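Local coordinates for mandelate racemase/muconate lactonizing enzyme family protein (Roseovarius sp. TM1035, PDB 3T9P), which probably catalyses metal-assisted abstraction of a proton beside a substrate carboxylate, as other members of the mandelate racemase/muconate lactonizing enzyme family do, at residues A[26-31]-A[68-73]; A[36-41]-A[346-351]; A[120-125]-A[129-134]; A[152-157]-A[190-195]; A[282-285]-A[289-292]. All blocks are in the same frame, centred on the assembly; numbering follows the deposited sequence.

From the N terminus, interaction 1 closes first, laying strand 25-32 against helix 58-73. Interaction 2 opens inside that loop, on the neighbouring strand 37-43, but closes only at 346-351, so the two contacts cross along the chain; they also touch in space through the salt bridge E29-R40. The remaining three lie in series within the long loop that interaction 2 closes. Interaction 3 ties the short helix 123-126 to the start of strand 132-139, interaction 4 packs helices 147-161 and 184-196 of the barrel together, and interaction 5 turns helix 281-284 into helix 287-299. Interaction 2 thus joins the N-terminal domain to a late barrel loop.

Interaction 1 (A[26-31]-A[68-73])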
# COMPACT_ATOMS: atom_id res chain seq x y z
N ALA A 26 -16.90 -2.66 21.80
CA ALA A 26 -17.77 -1.52 22.01
C ALA A 26 -17.24 -0.15 21.66
O ALA A 26 -17.97 0.68 21.24
CB ALA A 26 -18.30 -1.52 23.42
N ARG A 27 -15.99 0.09 21.80
CA ARG A 27 -15.36 1.38 21.74
C ARG A 27 -13.90 1.27 21.32
O ARG A 27 -13.21 0.34 21.69
CB ARG A 27 -15.47 2.09 23.09
CG ARG A 27 -14.87 3.49 23.11
CD ARG A 27 -15.19 4.29 24.36
NE ARG A 27 -16.61 4.59 24.48
CZ ARG A 27 -17.43 4.01 25.34
NH1 ARG A 27 -16.97 3.09 26.18
NH2 ARG A 27 -18.71 4.35 25.38
N LEU A 28 -13.48 2.17 20.51
CA LEU A 28 -12.10 2.26 20.07
C LEU A 28 -11.67 3.71 20.14
O LEU A 28 -12.27 4.52 19.52
CB LEU A 28 -11.89 1.68 18.67
CG LEU A 28 -11.95 0.15 18.53
CD1 LEU A 28 -12.19 -0.31 17.17
CD2 LEU A 28 -10.81 -0.61 19.12
N GLU A 29 -10.63 3.97 20.89
CA GLU A 29 -10.08 5.27 21.10
C GLU A 29 -8.60 5.37 20.68
O GLU A 29 -7.86 4.49 20.92
CB GLU A 29 -10.17 5.63 22.58
CG GLU A 29 -11.49 5.68 23.17
CD GLU A 29 -11.45 5.59 24.67
OE1 GLU A 29 -11.22 4.51 25.18
OE2 GLU A 29 -11.65 6.60 25.30
N THR A 30 -8.24 6.48 20.07
CA THR A 30 -6.88 6.78 19.71
C THR A 30 -6.36 8.08 20.36
O THR A 30 -7.07 9.03 20.51
CB THR A 30 -6.70 6.90 18.16
OG1 THR A 30 -7.51 7.95 17.66
CG2 THR A 30 -6.99 5.54 17.45
N PHE A 31 -5.11 8.06 20.76
CA PHE A 31 -4.43 9.18 21.32
C PHE A 31 -3.14 9.29 20.52
O PHE A 31 -2.33 8.42 20.59
CB PHE A 31 -4.08 8.93 22.80
CG PHE A 31 -5.24 8.60 23.70
CD1 PHE A 31 -5.83 7.39 23.69
CD2 PHE A 31 -5.67 9.47 24.64
CE1 PHE A 31 -6.85 7.10 24.53
CE2 PHE A 31 -6.68 9.16 25.45
CZ PHE A 31 -7.28 7.98 25.38
N GLN A 68 -11.51 3.90 8.39
CA GLN A 68 -11.42 2.64 7.72
C GLN A 68 -11.21 1.33 8.52
O GLN A 68 -11.40 0.29 7.98
CB GLN A 68 -10.45 2.74 6.54
CG GLN A 68 -10.77 3.80 5.54
CD GLN A 68 -9.70 4.01 4.51
OE1 GLN A 68 -9.74 3.43 3.45
NE2 GLN A 68 -8.77 4.82 4.80
N ILE A 69 -10.83 1.42 9.78
CA ILE A 69 -10.72 0.26 10.62
C ILE A 69 -11.91 0.15 11.60
O ILE A 69 -12.62 -0.80 11.56
CB ILE A 69 -9.37 0.22 11.41
CG1 ILE A 69 -8.17 0.35 10.48
CG2 ILE A 69 -9.27 -1.00 12.34
CD1 ILE A 69 -7.90 -0.71 9.67
N ALA A 70 -12.14 1.17 12.38
CA ALA A 70 -13.17 1.17 13.45
C ALA A 70 -14.57 0.84 12.99
O ALA A 70 -15.19 0.03 13.66
CB ALA A 70 -13.16 2.50 14.18
N PRO A 71 -15.03 1.36 11.81
CA PRO A 71 -16.42 1.06 11.43
C PRO A 71 -16.67 -0.41 11.21
O PRO A 71 -17.81 -0.86 11.45
CB PRO A 71 -16.63 1.85 10.11
CG PRO A 71 -15.75 3.06 10.36
CD PRO A 71 -14.45 2.38 10.90
N HIS A 72 -15.65 -1.16 10.80
CA HIS A 72 -15.83 -2.54 10.52
C HIS A 72 -15.62 -3.38 11.78
O HIS A 72 -16.08 -4.53 11.83
CB HIS A 72 -14.85 -3.00 9.41
CG HIS A 72 -14.94 -2.15 8.19
ND1 HIS A 72 -16.10 -2.05 7.45
CD2 HIS A 72 -14.05 -1.33 7.60
CE1 HIS A 72 -15.93 -1.16 6.48
NE2 HIS A 72 -14.68 -0.73 6.54
N ALA A 73 -14.88 -2.86 12.75
CA ALA A 73 -14.52 -3.66 13.92
C ALA A 73 -15.56 -3.50 15.08
O ALA A 73 -15.72 -4.42 15.83
CB ALA A 73 -13.16 -3.23 14.47
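L28 reaches from its strand to A70 and A73 on one side of helix 68-73, and nearly all of the contact can be read along its side chain. CB points at the helix but stays back, 4.7 Å from A70 CB. With chi1 at -72°, CG lies opposite the carbonyl carbon and beside the backbone N, so the branch is carried outward between strand and helix. There it forks. CD1 does the touching: it settles between two alanines, 4.1 Å from A70 CA and 4.1 Å from A73 CB, and also meets A70 CB at 4.2 Å. CD2 packs against V41 of the adjacent strand, while L107 of helix 98-119 covers another flank. Leucine suits this place because its two methyls serve two neighbours at once. The alanines suit theirs because a single CB lets the helix come close, L28 CA being 6.8 Å from A70 CA. Helices laid over an antiparallel sheet in this way, with an aliphatic layer between them, are characteristic of the alpha+beta N-terminal capping domain of the enolase superfamily.

Interaction 2 (A[36-41]-A[346-351]); sequences VGFVRV and EGLFLG
F38 and F349 carry the aromatic part of this contact, L348 and V36 the aliphatic part, and it is apolar throughout. The two phenyl rings meet through their outer atoms, F38 CE1 lying 3.9 Å from F349 CE1. Their centroids are 5.9 Å apart and their planes are inclined at 68°, an oblique pairing that is neither a stack nor a T. On F38, chi1 of -62° holds CG beside the backbone N and sends the ring out of the sheet toward the loop.

Aliphatic groups steady both rings. L348 CB does double duty: it comes to the edge of the F38 ring, 4.2 Å from CZ, and also lies over the centre of the F349 ring, 3.8 Å above its plane. V36 CG1 rests on one face of F38, offset toward the rim, while V36 CG2 reaches L348 CD1 at 4.5 Å. An alanine in place of F38 would probably open a gap beside L348 and leave the F349 ring freer to turn.

Beyond the two segments, W377 meets F38 edge-to-face. Phenylalanine suits this place, where a long, rigid apolar group must bridge strand and loop, F38 CA being 9.8 Å from L348 CA. Such packing of a capping-domain strand on a barrel loop is characteristic of the interdomain interface in the enolase superfamily.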
# COMPACT_ATOMS: atom_id res chain seq x y z
N VAL A 36 3.39 9.03 17.15
CA VAL A 36 2.96 7.75 17.79
C VAL A 36 1.52 7.85 18.06
O VAL A 36 1.08 8.98 18.32
CB VAL A 36 3.68 7.46 19.17
CG1 VAL A 36 3.30 6.01 19.60
CG2 VAL A 36 5.11 7.49 19.03
N GLY A 37 0.76 6.73 18.01
CA GLY A 37 -0.71 6.80 18.23
C GLY A 37 -0.97 5.54 19.07
O GLY A 37 -0.72 4.42 18.56
N PHE A 38 -1.50 5.68 20.29
CA PHE A 38 -2.01 4.55 21.05
C PHE A 38 -3.52 4.33 20.87
O PHE A 38 -4.26 5.26 20.64
CB PHE A 38 -1.69 4.70 22.54
CG PHE A 38 -0.23 4.73 22.82
CD1 PHE A 38 0.55 3.58 22.66
CD2 PHE A 38 0.39 5.92 23.18
CE1 PHE A 38 1.96 3.62 22.91
CE2 PHE A 38 1.77 5.98 23.46
CZ PHE A 38 2.56 4.84 23.30
N VAL A 39 -3.94 3.07 20.99
CA VAL A 39 -5.31 2.70 20.80
C VAL A 39 -5.77 2.01 22.11
O VAL A 39 -5.07 1.11 22.65
CB VAL A 39 -5.48 1.67 19.61
CG1 VAL A 39 -6.99 1.12 19.56
CG2 VAL A 39 -5.12 2.38 18.21
N ARG A 40 -6.91 2.44 22.60
CA ARG A 40 -7.61 1.79 23.69
C ARG A 40 -8.92 1.18 23.18
O ARG A 40 -9.74 1.84 22.63
CB ARG A 40 -7.84 2.69 24.92
CG ARG A 40 -8.55 1.98 26.02
CD ARG A 40 -8.66 2.73 27.34
NE ARG A 40 -9.40 3.96 27.22
CZ ARG A 40 -9.27 4.99 28.02
NH1 ARG A 40 -8.49 4.93 29.07
NH2 ARG A 40 -9.93 6.07 27.77
N VAL A 41 -9.08 -0.09 23.42
CA VAL A 41 -10.25 -0.86 23.08
C VAL A 41 -11.03 -1.17 24.36
O VAL A 41 -10.47 -1.49 25.36
CB VAL A 41 -9.94 -2.18 22.36
CG1 VAL A 41 -9.21 -3.12 23.23
CG2 VAL A 41 -11.18 -2.84 21.79
N GLU A 346 10.65 9.29 24.39
CA GLU A 346 10.89 9.48 25.85
C GLU A 346 9.59 9.77 26.62
O GLU A 346 8.79 10.61 26.19
CB GLU A 346 11.87 10.63 26.09
CG GLU A 346 13.27 10.26 25.72
CD GLU A 346 13.93 9.25 26.73
OE1 GLU A 346 13.35 8.90 27.77
OE2 GLU A 346 15.03 8.74 26.47
N GLY A 347 9.35 9.06 27.72
CA GLY A 347 8.13 9.22 28.48
C GLY A 347 6.89 8.53 27.91
O GLY A 347 5.78 8.78 28.40
N LEU A 348 7.03 7.61 26.93
CA LEU A 348 5.84 6.90 26.48
C LEU A 348 5.34 5.98 27.54
O LEU A 348 4.09 5.94 27.76
CB LEU A 348 6.08 6.09 25.18
CG LEU A 348 6.52 6.89 24.01
CD1 LEU A 348 6.85 5.91 22.83
CD2 LEU A 348 5.52 7.97 23.63
N PHE A 349 6.26 5.25 28.21
CA PHE A 349 5.85 4.20 29.12
C PHE A 349 6.37 4.52 30.56
O PHE A 349 7.40 5.17 30.69
CB PHE A 349 6.47 2.86 28.64
CG PHE A 349 6.08 2.56 27.22
CD1 PHE A 349 4.75 2.36 26.89
CD2 PHE A 349 7.07 2.52 26.19
CE1 PHE A 349 4.33 2.07 25.52
CE2 PHE A 349 6.67 2.21 24.84
CZ PHE A 349 5.28 2.02 24.52
N LEU A 350 5.69 4.02 31.57
CA LEU A 350 6.17 4.10 32.96
C LEU A 350 7.10 2.93 33.24
O LEU A 350 7.03 1.88 32.53
CB LEU A 350 4.98 4.05 33.92
CG LEU A 350 4.00 5.24 33.79
CD1 LEU A 350 2.72 5.14 34.59
CD2 LEU A 350 4.71 6.58 33.99
N GLY A 351 8.00 3.07 34.23
CA GLY A 351 8.91 1.95 34.57
C GLY A 351 10.05 1.72 33.55
O GLY A 351 10.54 2.59 32.88

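Interaction 3 (A[120-125]-A[129-134]); sequences GKPVAT and GSPGPV
T125 is turned about chi1 to -64°, which places OG1 opposite its carbonyl carbon and swings it over to S130 and P131. The hydroxyl oxygen comes 3.5 Å from P131 CD and 3.8 Å from S130 CA, lying against carbon rather than against a polar mate within this contact. The P131 ring also crosses P122, with P122 CG 4.1 Å from P131 CD; two prolines suit this spot, since both rings are compact and rigid.

Backbone groups make the polar links. G129 N donates to A124 O at 2.8 Å, a bent bond (145° at the hydrogen) that ties the chain leaving the short helix to a carbonyl of that helix. T125 CA, by contrast, directs its hydrogen almost straight at G129 O, 3.4 Å away and at 173°. A water donates to both T125 O and G129 O, the latter at 2.7 Å, spanning the two carbonyls. Glycine fits at 129 because a CB there would crowd A124 O. Alanine suits 124, where only a small methyl is needed: A124 CB already lies 4.0 Å from S130 O. S130 N is buried here and finds no partner.

R323 accompanies this turn, its NE bonding S130 O, and H320 of helix 313-322 receives A124 N. From here the chain enters strand 132-139, which pairs with strand 360-363, while K121 and V123 bond to G368 beyond it.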
# COMPACT_ATOMS: atom_id res chain seq x y z
N GLY A 120 -5.18 -12.91 32.48
CA GLY A 120 -4.05 -12.87 33.38
C GLY A 120 -2.71 -13.40 32.77
O GLY A 120 -1.85 -13.89 33.52
N LYS A 121 -2.54 -13.28 31.45
CA LYS A 121 -1.42 -13.93 30.77
C LYS A 121 -0.67 -12.88 29.91
O LYS A 121 -1.34 -12.05 29.26
CB LYS A 121 -1.96 -15.01 29.84
CG LYS A 121 -2.34 -16.37 30.63
CD LYS A 121 -3.14 -17.32 29.72
CE LYS A 121 -3.65 -18.55 30.52
NZ LYS A 121 -4.79 -18.96 29.67
N PRO A 122 0.68 -12.91 29.87
CA PRO A 122 1.43 -12.15 28.80
C PRO A 122 1.05 -12.61 27.37
O PRO A 122 0.71 -13.80 27.15
CB PRO A 122 2.90 -12.54 29.00
CG PRO A 122 2.96 -13.30 30.34
CD PRO A 122 1.57 -13.82 30.66
N VAL A 123 1.12 -11.70 26.41
CA VAL A 123 0.69 -12.05 25.03
C VAL A 123 1.51 -13.20 24.55
O VAL A 123 0.97 -14.16 23.89
CB VAL A 123 0.86 -10.85 24.06
CG1 VAL A 123 0.64 -11.33 22.63
CG2 VAL A 123 -0.19 -9.80 24.45
N ALA A 124 2.77 -13.22 24.94
CA ALA A 124 3.69 -14.36 24.55
C ALA A 124 3.07 -15.72 24.93
O ALA A 124 3.19 -16.70 24.18
CB ALA A 124 5.06 -14.22 25.23
N THR A 125 2.44 -15.75 26.10
CA THR A 125 1.75 -17.01 26.59
C THR A 125 0.50 -17.30 25.74
O THR A 125 0.34 -18.41 25.22
CB THR A 125 1.42 -16.92 28.11
OG1 THR A 125 2.65 -16.84 28.82
CG2 THR A 125 0.55 -18.18 28.57
N GLY A 129 3.94 -19.32 23.71
CA GLY A 129 5.30 -19.20 24.28
C GLY A 129 5.17 -18.97 25.77
O GLY A 129 4.16 -19.40 26.35
N SER A 130 6.11 -18.25 26.39
CA SER A 130 6.09 -18.03 27.77
C SER A 130 6.99 -16.82 28.01
O SER A 130 7.80 -16.46 27.12
CB SER A 130 6.72 -19.24 28.45
OG SER A 130 8.03 -19.43 27.88
N PRO A 131 6.84 -16.17 29.19
CA PRO A 131 7.73 -15.04 29.52
C PRO A 131 9.15 -15.53 29.66
O PRO A 131 9.34 -16.68 29.91
CB PRO A 131 7.21 -14.54 30.85
CG PRO A 131 6.42 -15.74 31.38
CD PRO A 131 5.79 -16.33 30.19
N GLY A 132 10.10 -14.65 29.43
CA GLY A 132 11.50 -14.95 29.58
C GLY A 132 12.38 -13.96 28.83
O GLY A 132 11.90 -12.95 28.24
N PRO A 133 13.69 -14.25 28.79
CA PRO A 133 14.61 -13.33 28.14
C PRO A 133 14.67 -13.49 26.63
O PRO A 133 14.36 -14.58 26.04
CB PRO A 133 15.99 -13.76 28.74
CG PRO A 133 15.82 -15.31 28.96
CD PRO A 133 14.40 -15.30 29.61
N VAL A 134 15.00 -12.37 25.96
CA VAL A 134 15.23 -12.35 24.55
C VAL A 134 16.64 -11.72 24.31
O VAL A 134 16.86 -10.54 24.64
CB VAL A 134 14.12 -11.51 23.92
CG1 VAL A 134 14.28 -11.48 22.43
CG2 VAL A 134 12.77 -12.16 24.19
O HOH W 1 1.85 -20.84 26.07

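Interaction 4 (A[152-157]-A[190-195]); sequences ERFCRL and PTVSRA
C155 and A195 meet between two successive outer helices of the barrel, 147-161 and 184-196, each following its own strand in the repeated beta-alpha order of the enolase-type C-terminal domain. With V192 they account for most of the buried surface, and the contact has two levels. On the outer one the residues are small. A195 points its methyl at the first helix, and C155 offers a thiol only one atom longer, enough to bridge the 7.0 Å between C155 CA and A195 CA. The sulfur, C155 SG, sits 3.9 Å from A195 CB and a little nearer, 3.7 Å, to the carbonyl oxygen A195 O, which also takes a weak hydrogen bond from R158 NH1.

V192 holds the inner level, next to the barrel wall, with F154 as its partner. W168 of strand 165-169 touches both side chains from the barrel, and F166 of the same strand meets the F154 ring. A beta-branched valine suits the site because its methyl is held rigidly near the backbone, and the broad phenyl fills the distance from the other helix. With CG1 opposite the backbone N (chi1 174°), this branch of V192 meets the rim of the ring close to its plane, V192 CG1 lying 3.5 Å from F154 CD2 and 3.8 Å from F154 CE2.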
# COMPACT_ATOMS: atom_id res chain seq x y z
N GLU A 152 33.09 3.63 19.05
CA GLU A 152 33.18 3.98 20.44
C GLU A 152 31.88 3.79 21.17
O GLU A 152 31.89 3.25 22.24
CB GLU A 152 33.73 5.39 20.70
CG GLU A 152 34.24 5.56 22.15
CD GLU A 152 34.93 4.27 22.78
OE1 GLU A 152 36.01 3.83 22.32
OE2 GLU A 152 34.38 3.69 23.76
N ARG A 153 30.77 4.20 20.58
CA ARG A 153 29.55 4.01 21.36
C ARG A 153 29.24 2.51 21.46
O ARG A 153 28.72 2.09 22.47
CB ARG A 153 28.39 4.88 20.88
CG ARG A 153 27.77 4.50 19.56
CD ARG A 153 26.48 5.33 19.37
NE ARG A 153 25.91 5.06 18.03
CZ ARG A 153 24.71 5.49 17.65
NH1 ARG A 153 23.91 6.15 18.49
NH2 ARG A 153 24.30 5.22 16.38
N PHE A 154 29.55 1.75 20.41
CA PHE A 154 29.31 0.30 20.41
C PHE A 154 30.17 -0.38 21.49
O PHE A 154 29.68 -1.26 22.24
CB PHE A 154 29.63 -0.27 19.05
CG PHE A 154 28.48 -0.21 18.04
CD1 PHE A 154 27.24 0.37 18.37
CD2 PHE A 154 28.63 -0.78 16.79
CE1 PHE A 154 26.19 0.35 17.45
CE2 PHE A 154 27.58 -0.73 15.80
CZ PHE A 154 26.37 -0.18 16.12
N CYS A 155 31.45 0.01 21.58
CA CYS A 155 32.32 -0.54 22.65
C CYS A 155 31.76 -0.41 24.04
O CYS A 155 31.80 -1.38 24.81
CB CYS A 155 33.77 0.01 22.53
SG CYS A 155 34.57 -0.81 21.18
N ARG A 156 31.22 0.78 24.34
CA ARG A 156 30.63 1.13 25.62
C ARG A 156 29.37 0.24 25.86
O ARG A 156 29.18 -0.27 26.96
CB ARG A 156 30.27 2.63 25.70
CG ARG A 156 31.50 3.57 25.89
CD ARG A 156 31.21 5.10 25.62
NE ARG A 156 30.02 5.66 26.31
CZ ARG A 156 28.93 6.20 25.73
NH1 ARG A 156 28.81 6.30 24.39
NH2 ARG A 156 27.94 6.66 26.51
N LEU A 157 28.54 0.06 24.81
CA LEU A 157 27.32 -0.74 24.98
C LEU A 157 27.71 -2.20 25.21
O LEU A 157 27.07 -2.87 26.01
CB LEU A 157 26.49 -0.70 23.67
CG LEU A 157 25.73 0.61 23.56
CD1 LEU A 157 25.41 0.99 22.05
CD2 LEU A 157 24.47 0.48 24.50
N PRO A 190 35.43 -2.19 8.33
CA PRO A 190 36.58 -2.70 9.18
C PRO A 190 36.74 -1.94 10.48
O PRO A 190 37.02 -2.55 11.54
CB PRO A 190 37.83 -2.60 8.23
CG PRO A 190 37.53 -1.48 7.23
CD PRO A 190 35.89 -1.78 7.00
N THR A 191 36.46 -0.65 10.49
CA THR A 191 36.64 0.05 11.76
C THR A 191 35.77 -0.42 12.91
O THR A 191 36.23 -0.49 14.05
CB THR A 191 36.44 1.65 11.54
OG1 THR A 191 37.37 2.05 10.54
CG2 THR A 191 36.60 2.45 12.78
N VAL A 192 34.47 -0.58 12.67
CA VAL A 192 33.55 -0.98 13.73
C VAL A 192 33.84 -2.48 14.10
O VAL A 192 33.92 -2.85 15.29
CB VAL A 192 32.06 -0.75 13.28
CG1 VAL A 192 31.08 -1.30 14.33
CG2 VAL A 192 31.83 0.73 13.14
N SER A 193 34.05 -3.28 13.09
CA SER A 193 34.29 -4.70 13.28
C SER A 193 35.58 -4.96 14.12
O SER A 193 35.52 -5.75 15.11
CB SER A 193 34.44 -5.38 11.93
OG SER A 193 34.77 -6.76 12.13
N ARG A 194 36.70 -4.29 13.78
CA ARG A 194 37.93 -4.49 14.59
C ARG A 194 37.73 -3.90 15.96
O ARG A 194 38.18 -4.50 16.89
CB ARG A 194 39.20 -3.99 13.89
CG ARG A 194 39.48 -4.62 12.43
CD ARG A 194 40.65 -3.90 11.66
NE ARG A 194 41.93 -4.25 12.29
CZ ARG A 194 42.53 -3.57 13.28
NH1 ARG A 194 42.02 -2.43 13.74
NH2 ARG A 194 43.68 -4.01 13.80
N ALA A 195 37.03 -2.77 16.15
CA ALA A 195 36.83 -2.27 17.52
C ALA A 195 36.03 -3.30 18.33
O ALA A 195 36.34 -3.52 19.48
CB ALA A 195 36.10 -0.91 17.57

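Interaction 5 (A[282-285]-A[289-292]). With FMT (formic acid), chain E.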
# COMPACT_ATOMS: atom_id res chain seq x y z
N MET A 282 4.33 -3.72 13.26
CA MET A 282 3.45 -2.52 13.14
C MET A 282 3.25 -2.21 11.65
O MET A 282 2.17 -1.79 11.31
CB MET A 282 4.12 -1.24 13.76
CG MET A 282 3.97 -1.13 15.23
SD MET A 282 3.70 -2.60 16.30
CE MET A 282 3.00 -1.78 17.77
N TYR A 283 4.24 -2.38 10.76
CA TYR A 283 3.96 -2.16 9.33
C TYR A 283 3.11 -3.28 8.73
O TYR A 283 2.50 -3.13 7.64
CB TYR A 283 5.28 -2.08 8.52
CG TYR A 283 6.18 -0.95 8.87
CD1 TYR A 283 5.66 0.30 9.22
CD2 TYR A 283 7.59 -1.09 8.76
CE1 TYR A 283 6.53 1.41 9.51
CE2 TYR A 283 8.45 -0.03 9.00
CZ TYR A 283 7.90 1.22 9.38
OH TYR A 283 8.75 2.25 9.62
N MET A 284 3.16 -4.43 9.36
CA MET A 284 2.45 -5.63 8.82
C MET A 284 0.92 -5.57 9.08
O MET A 284 0.13 -6.27 8.42
CB MET A 284 2.88 -6.87 9.64
CG MET A 284 4.07 -7.58 8.97
SD MET A 284 3.85 -8.00 7.22
CE MET A 284 2.33 -8.90 7.23
N GLY A 285 0.51 -4.81 10.11
CA GLY A 285 -0.91 -4.88 10.49
C GLY A 285 -1.17 -5.64 11.78
O GLY A 285 -2.32 -5.94 12.09
N ARG A 289 -1.15 -10.99 11.52
CA ARG A 289 -0.58 -10.92 10.19
C ARG A 289 0.90 -11.24 10.21
O ARG A 289 1.36 -11.94 9.31
CB ARG A 289 -0.87 -9.57 9.54
CG ARG A 289 -2.38 -9.40 9.21
CD ARG A 289 -2.63 -8.01 8.47
NE ARG A 289 -1.79 -7.80 7.25
CZ ARG A 289 -2.00 -8.40 6.09
NH1 ARG A 289 -3.08 -9.24 5.98
NH2 ARG A 289 -1.21 -8.15 5.04
N THR A 290 1.62 -10.82 11.26
CA THR A 290 3.05 -11.16 11.32
C THR A 290 3.25 -12.72 11.45
O THR A 290 4.12 -13.32 10.79
CB THR A 290 3.72 -10.39 12.49
OG1 THR A 290 3.50 -9.01 12.21
CG2 THR A 290 5.28 -10.64 12.53
N LEU A 291 2.44 -13.33 12.31
CA LEU A 291 2.40 -14.80 12.48
C LEU A 291 2.18 -15.53 11.15
O LEU A 291 2.84 -16.54 10.91
CB LEU A 291 1.28 -15.17 13.48
CG LEU A 291 1.66 -14.89 14.94
CD1 LEU A 291 0.36 -15.07 15.81
CD2 LEU A 291 2.88 -15.83 15.38
N GLN A 292 1.34 -14.99 10.27
CA GLN A 292 1.12 -15.53 8.93
C GLN A 292 2.44 -15.50 8.10
O GLN A 292 2.85 -16.57 7.54
CB GLN A 292 -0.07 -14.83 8.24
CG GLN A 292 -0.37 -15.30 6.79
CD GLN A 292 -0.78 -16.82 6.67
OE1 GLN A 292 -1.53 -17.37 7.52
NE2 GLN A 292 -0.25 -17.49 5.62
C FMT E . 11.87 2.39 10.76
O1 FMT E . 12.57 3.44 10.55
O2 FMT E . 11.32 1.73 9.87
O HOH W 2 -2.48 -8.70 12.64
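R289 spends its NE, not the tip of its guanidinium, on the main-chain oxygen of M284 in a short, weakly bonded helix. R289 NE lies 2.7 Å from M284 O, nearly along the C=O axis (173°) and in the guanidinium plane, although the N-H itself meets the oxygen at a bend. A turn at chi3 (54°) folds the arginine back so that this inner nitrogen faces the carbonyl. The outer end serves other partners: NH2 bonds C260 O, and Y262 makes a cation-pi contact with the group. A leucine in place of R289 would probably leave M284 O without this donor and deprive C260 O and Y262 of their charged mate.

G285 is the first residue to leave helical angles after that helix, and its phi of 107° is one that a side chain would resist; a CB there would also collide with R289 CD, which passes 4.1 Å from G285 CA. The chain then turns into helix 287-299, part of the helical layer around the enolase-superfamily barrel. A water bridges the corner, giving to G285 O at 2.8 Å and accepting from R289 N in the first turn of the new helix.

M284, flexible and bent at chi2 and chi3, curls over this turn: its CE comes 4.0 Å from R289 CB. M284 CB touches T290 OG1 at 3.4 Å, the hydroxyl itself being bonded to G286 O. Y283, which takes no part in the helix-helix contact, donates from OH to O2 of a bound formic acid at 2.6 Å, near the ring plane, and K94 of the second subunit also binds this molecule, probably from the crystallisation liquor.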